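Long-range contacts in ABC transporter substrate-binding protein (Rhizobium radiobacter, PDB 6TFX), which binds the opine mannopinic acid as the periplasmic solute-binding protein of an ABC import system in Agrobacterium: residues Ala64-Trp69 and Thr129-Ser134; Ala111-Val116 and Val124-Thr129. All blocks are in the same frame, centred on the assembly; numbering follows the deposited sequence.

Contact 1: Ala64-Trp69 and Thr129-Ser134; sequences ADQLVW and TRRVPS
The turn between the antiparallel strands 57-62 and 68-73 meets the loop that leaves strand 123-128, and Arg131 reaches across to it. NH1 of Arg131 donates to the carbonyl O of Asp65 over 2.9 Å, nearly straight at 164°. The oxygen is met on a lone pair in its carbonyl plane and lies in the plane of the guanidinium, at its edge, which favours this orientation of the flat group. The bend of the arginine chain at chi3 (-76°) places NE for this reach, while CG and CD pass close to the same oxygen. The side chain of Gln66 crosses that of Arg131 at about a right angle, its CB 4.0 Å from Arg131 CG. As part of the beta-hairpin turn, Asp65 closes an Asx turn, OD1 accepting from Leu67 N at 3.1 Å. Leu67 then lays CD2 against the peptide joining Arg130 and Arg131, 3.4 Å from Arg130 C. The carbonyl O of Gln66 is gripped twice: Trp69 NE1 donates from above the carbonyl plane at 3.1 Å, and a water donates from 2.8 Å while accepting from Val132 N, bridging the two segments. The side chain of Trp69 also touches Leu135 of helix 135-138.

Contact 2: Ala111-Val116 and Val124-Thr129; sequences AAIQKV and VRITLT
A classic beta bulge interrupts the antiparallel hairpin of strands 113-118 and 123-128, with Gln114 and Lys115 both set opposite Thr127. The carbonyl O of Thr127 takes two backbone bonds, from Gln114 N at 2.8 Å and from Lys115 N at 3.1 Å. Thr127 N returns a bond to Lys115 O, completing a hydrogen-bonded pair. The register shifts by one residue here: Ile113 faces Leu128 on one side of the bulge and Val116 faces Ile126 on the other, both as non-hydrogen-bonded pairs. Beyond Ile113, Thr129 N donates to Ala112 O over 2.8 Å at 173°.

Lys115 and Thr127 share one face of the sheet, side by side; the side chain of Gln114, at the bulge, also lies alongside Thr127 and points the same way. CG2 of Thr127, anti to its backbone N, lies 3.6 Å from Gln114 OE1, and its CB lies 3.8 Å from Lys115 CG. The methyl CG2 of Thr129 rests on Gln114 CB at 3.7 Å. On the buried face, CG1 of Val116, anti to its backbone N (chi1 -175°), touches Val124 CG1 at 3.8 Å and also meets CG1 of Ile126, whose side chain runs beside it. The side chains of Ile113 and Leu128 diverge, yet Ile113 CG1 still comes within 4.1 Å of Leu128 CD2.

Helix 88-98 covers the face of Val116 and Ile126, with Val116 on Asp96, Val124 on Ala88 and Val91, and Ile126 on Leu95. Strand 123-128 is also paired with strand 68-73, where Leu128 packs on Trp69, and strand 113-118 forms an outer edge of the four-stranded sheet.

How the contacts relate
From the N terminus, the chain first passes through 64-69, at the turn into strand 68-73. It then runs through helix 88-98 to 111-116, turns back along 124-129, closing contact 2, and continues into 129-134, closing contact 1. The short hairpin loop of contact 2 is therefore nested inside the longer loop of contact 1, and Thr129 belongs to both. Strand 123-128 lies between strands 68-73 and 113-118 in one antiparallel sheet: Leu67 O with Leu128 N and Trp69 O with Ile126 N are probable hydrogen bonds between the contacts. Val132 CG2 packs on Ala112 CB, bringing the loop after strand 123-128 against segment 111-116.

Contact 1: Ala64-Trp69 and Thr129-Ser134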
loop_
_atom_site.group_PDB
_atom_site.type_symbol
_atom_site.label_atom_id
_atom_site.label_comp_id
_atom_site.label_asym_id
_atom_site.label_seq_id
_atom_site.Cartn_x
_atom_site.Cartn_y
_atom_site.Cartn_z
ATOM N N ALA A 64 28.635 16.500 4.364
ATOM C CA ALA A 64 29.491 15.380 3.939
ATOM C C ALA A 64 29.065 14.012 4.519
ATOM O O ALA A 64 28.984 13.025 3.766
ATOM C CB ALA A 64 30.947 15.647 4.288
ATOM N N ASP A 65 28.748 13.963 5.832
ATOM C CA ASP A 65 28.396 12.682 6.437
ATOM C C ASP A 65 26.966 12.256 6.165
ATOM O O ASP A 65 26.570 11.169 6.589
ATOM C CB ASP A 65 28.719 12.618 7.942
ATOM C CG ASP A 65 28.037 13.639 8.830
ATOM O OD1 ASP A 65 26.955 14.129 8.450
ATOM O OD2 ASP A 65 28.592 13.952 9.915
ATOM N N GLN A 66 26.185 13.092 5.442
ATOM C CA GLN A 66 24.794 12.785 5.078
ATOM C C GLN A 66 23.899 12.564 6.291
ATOM O O GLN A 66 22.905 11.820 6.229
ATOM C CB GLN A 66 24.685 11.616 4.065
ATOM C CG GLN A 66 25.405 11.934 2.762
ATOM C CD GLN A 66 25.324 10.723 1.878
ATOM O OE1 GLN A 66 26.040 9.732 2.068
ATOM N NE2 GLN A 66 24.427 10.762 0.920
ATOM N N LEU A 67 24.222 13.245 7.384
ATOM C CA LEU A 67 23.363 13.197 8.572
ATOM C C LEU A 67 22.503 14.457 8.669
ATOM O O LEU A 67 21.532 14.465 9.431
ATOM C CB LEU A 67 24.178 13.067 9.867
ATOM C CG LEU A 67 25.034 11.798 10.020
ATOM C CD1 LEU A 67 25.780 11.808 11.349
ATOM C CD2 LEU A 67 24.202 10.559 9.928
ATOM N N VAL A 68 22.880 15.528 7.959
ATOM C CA VAL A 68 22.114 16.775 8.031
ATOM C C VAL A 68 21.721 17.157 6.620
ATOM O O VAL A 68 22.591 17.358 5.767
ATOM C CB VAL A 68 22.909 17.902 8.744
ATOM C CG1 VAL A 68 22.080 19.193 8.804
ATOM C CG2 VAL A 68 23.339 17.472 10.143
ATOM N N TRP A 69 20.412 17.224 6.380
ATOM C CA TRP A 69 19.834 17.551 5.078
ATOM C C TRP A 69 19.100 18.874 5.156
ATOM O O TRP A 69 18.288 19.077 6.066
ATOM C CB TRP A 69 18.870 16.450 4.661
ATOM C CG TRP A 69 19.569 15.154 4.368
ATOM C CD1 TRP A 69 20.134 14.298 5.273
ATOM C CD2 TRP A 69 19.744 14.551 3.083
ATOM N NE1 TRP A 69 20.672 13.210 4.627
ATOM C CE2 TRP A 69 20.427 13.327 3.284
ATOM C CE3 TRP A 69 19.338 14.902 1.776
ATOM C CZ2 TRP A 69 20.739 12.463 2.228
ATOM C CZ3 TRP A 69 19.658 14.045 0.724
ATOM C CH2 TRP A 69 20.345 12.842 0.955
ATOM N N THR A 129 19.816 10.292 12.902
ATOM C CA THR A 129 20.621 9.612 13.933
ATOM C C THR A 129 21.723 8.767 13.262
ATOM O O THR A 129 22.656 8.341 13.935
ATOM C CB THR A 129 19.734 8.715 14.816
ATOM O OG1 THR A 129 19.240 7.621 14.041
ATOM C CG2 THR A 129 18.586 9.465 15.453
ATOM N N ARG A 130 21.571 8.473 11.957
ATOM C CA ARG A 130 22.533 7.683 11.175
ATOM C C ARG A 130 22.182 7.866 9.704
ATOM O O ARG A 130 21.115 8.380 9.403
ATOM C CB ARG A 130 22.460 6.190 11.545
ATOM C CG ARG A 130 21.076 5.638 11.317
ATOM C CD ARG A 130 21.061 4.154 11.175
ATOM N NE ARG A 130 19.683 3.660 11.093
ATOM C CZ ARG A 130 19.013 3.455 9.961
ATOM N NH1 ARG A 130 19.567 3.741 8.791
ATOM N NH2 ARG A 130 17.774 2.979 9.994
ATOM N N ARG A 131 23.063 7.443 8.787
ATOM C CA ARG A 131 22.712 7.592 7.372
ATOM C C ARG A 131 21.489 6.763 7.012
ATOM O O ARG A 131 21.317 5.636 7.511
ATOM C CB ARG A 131 23.900 7.239 6.480
ATOM C CG ARG A 131 24.901 8.380 6.451
ATOM C CD ARG A 131 26.170 8.060 5.667
ATOM N NE ARG A 131 27.074 7.173 6.408
ATOM C CZ ARG A 131 27.873 7.567 7.396
ATOM N NH1 ARG A 131 27.899 8.849 7.776
ATOM N NH2 ARG A 131 28.648 6.686 8.019
ATOM N N VAL A 132 20.616 7.343 6.163
ATOM C CA VAL A 132 19.382 6.690 5.735
ATOM C C VAL A 132 19.399 6.717 4.201
ATOM O O VAL A 132 18.992 7.710 3.583
ATOM C CB VAL A 132 18.115 7.370 6.312
ATOM C CG1 VAL A 132 16.849 6.652 5.812
ATOM C CG2 VAL A 132 18.167 7.373 7.849
ATOM N N PRO A 133 19.920 5.628 3.581
ATOM C CA PRO A 133 20.066 5.620 2.116
ATOM C C PRO A 133 18.792 5.976 1.344
ATOM O O PRO A 133 18.870 6.721 0.335
ATOM C CB PRO A 133 20.565 4.208 1.819
ATOM C CG PRO A 133 21.377 3.838 3.074
ATOM C CD PRO A 133 20.532 4.431 4.201
ATOM N N SER A 134 17.635 5.497 1.839
ATOM C CA SER A 134 16.362 5.737 1.146
ATOM C C SER A 134 15.583 6.930 1.720
ATOM O O SER A 134 14.344 6.950 1.639
ATOM C CB SER A 134 15.514 4.467 1.201
ATOM O OG SER A 134 15.271 4.087 2.548
HETATM O O HOH W 1 21.527 9.778 4.940
#

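Contact 2: Ala111-Val116 and Val124-Thr129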
loop_
_atom_site.group_PDB
_atom_site.type_symbol
_atom_site.label_atom_id
_atom_site.label_comp_id
_atom_site.label_asym_id
_atom_site.label_seq_id
_atom_site.Cartn_x
_atom_site.Cartn_y
_atom_site.Cartn_z
ATOM N N ALA A 111 12.042 6.177 12.218
ATOM C CA ALA A 111 12.788 5.999 13.464
ATOM C C ALA A 111 14.188 6.609 13.450
ATOM O O ALA A 111 14.704 6.949 14.523
ATOM C CB ALA A 111 12.853 4.527 13.841
ATOM N N ALA A 112 14.806 6.769 12.250
ATOM C CA ALA A 112 16.165 7.316 12.188
ATOM C C ALA A 112 16.212 8.831 12.120
ATOM O O ALA A 112 17.308 9.404 12.094
ATOM C CB ALA A 112 16.920 6.711 11.018
ATOM N N ILE A 113 15.051 9.504 12.064
ATOM C CA ILE A 113 15.048 10.964 12.053
ATOM C C ILE A 113 15.258 11.430 13.505
ATOM O O ILE A 113 14.537 10.966 14.394
ATOM C CB ILE A 113 13.733 11.542 11.453
ATOM C CG1 ILE A 113 13.643 11.254 9.926
ATOM C CG2 ILE A 113 13.634 13.045 11.734
ATOM C CD1 ILE A 113 12.383 11.955 9.185
ATOM N N GLN A 114 16.223 12.332 13.737
ATOM C CA GLN A 114 16.468 12.852 15.081
ATOM C C GLN A 114 15.636 14.123 15.288
ATOM O O GLN A 114 14.918 14.236 16.284
ATOM C CB GLN A 114 17.960 13.155 15.286
ATOM C CG GLN A 114 18.259 13.508 16.720
ATOM C CD GLN A 114 19.551 14.269 16.887
ATOM O OE1 GLN A 114 20.530 14.051 16.166
ATOM N NE2 GLN A 114 19.569 15.175 17.868
ATOM N N LYS A 115 15.766 15.096 14.355
ATOM C CA LYS A 115 14.996 16.329 14.471
ATOM C C LYS A 115 14.677 16.942 13.124
ATOM O O LYS A 115 15.327 16.636 12.123
ATOM C CB LYS A 115 15.647 17.345 15.429
ATOM C CG LYS A 115 17.131 17.526 15.259
ATOM C CD LYS A 115 17.752 18.277 16.443
ATOM C CE LYS A 115 19.179 18.640 16.128
ATOM N NZ LYS A 115 19.813 19.388 17.248
ATOM N N VAL A 116 13.621 17.775 13.107
ATOM C CA VAL A 116 13.175 18.500 11.910
ATOM C C VAL A 116 13.004 19.924 12.422
ATOM O O VAL A 116 12.237 20.155 13.375
ATOM C CB VAL A 116 11.856 17.939 11.320
ATOM C CG1 VAL A 116 11.517 18.655 10.010
ATOM C CG2 VAL A 116 11.958 16.426 11.091
ATOM N N VAL A 124 14.099 24.021 5.650
ATOM C CA VAL A 124 13.877 22.938 6.612
ATOM C C VAL A 124 15.186 22.164 6.759
ATOM O O VAL A 124 15.776 21.764 5.751
ATOM C CB VAL A 124 12.755 21.984 6.099
ATOM C CG1 VAL A 124 12.592 20.782 7.036
ATOM C CG2 VAL A 124 11.429 22.729 5.955
ATOM N N ARG A 125 15.603 21.912 8.002
ATOM C CA ARG A 125 16.796 21.126 8.265
ATOM C C ARG A 125 16.338 19.826 8.924
ATOM O O ARG A 125 15.669 19.863 9.950
ATOM C CB ARG A 125 17.747 21.871 9.203
ATOM C CG ARG A 125 19.036 21.097 9.540
ATOM C CD ARG A 125 19.868 21.816 10.606
ATOM N NE ARG A 125 20.303 23.132 10.151
ATOM C CZ ARG A 125 20.626 24.138 10.958
ATOM N NH1 ARG A 125 20.562 23.989 12.278
ATOM N NH2 ARG A 125 21.008 25.305 10.452
ATOM N N ILE A 126 16.710 18.688 8.331
ATOM C CA ILE A 126 16.382 17.369 8.890
ATOM C C ILE A 126 17.710 16.747 9.337
ATOM O O ILE A 126 18.631 16.621 8.534
ATOM C CB ILE A 126 15.682 16.466 7.843
ATOM C CG1 ILE A 126 14.346 17.120 7.392
ATOM C CG2 ILE A 126 15.464 15.047 8.400
ATOM C CD1 ILE A 126 13.662 16.437 6.243
ATOM N N THR A 127 17.800 16.383 10.616
ATOM C CA THR A 127 19.007 15.765 11.159
ATOM C C THR A 127 18.638 14.311 11.446
ATOM O O THR A 127 17.578 14.030 12.026
ATOM C CB THR A 127 19.428 16.483 12.461
ATOM O OG1 THR A 127 19.690 17.859 12.163
ATOM C CG2 THR A 127 20.687 15.853 13.107
ATOM N N LEU A 128 19.541 13.398 11.053
ATOM C CA LEU A 128 19.358 11.957 11.204
ATOM C C LEU A 128 20.244 11.416 12.306
ATOM O O LEU A 128 21.325 11.962 12.551
ATOM C CB LEU A 128 19.727 11.241 9.878
ATOM C CG LEU A 128 19.024 11.783 8.619
ATOM C CD1 LEU A 128 19.519 11.048 7.357
ATOM C CD2 LEU A 128 17.524 11.677 8.740
ATOM N N THR A 129 19.816 10.292 12.902
ATOM C CA THR A 129 20.621 9.612 13.933
ATOM C C THR A 129 21.723 8.767 13.262
ATOM O O THR A 129 22.656 8.341 13.935
ATOM C CB THR A 129 19.734 8.715 14.816
ATOM O OG1 THR A 129 19.240 7.621 14.041
ATOM C CG2 THR A 129 18.586 9.465 15.453
#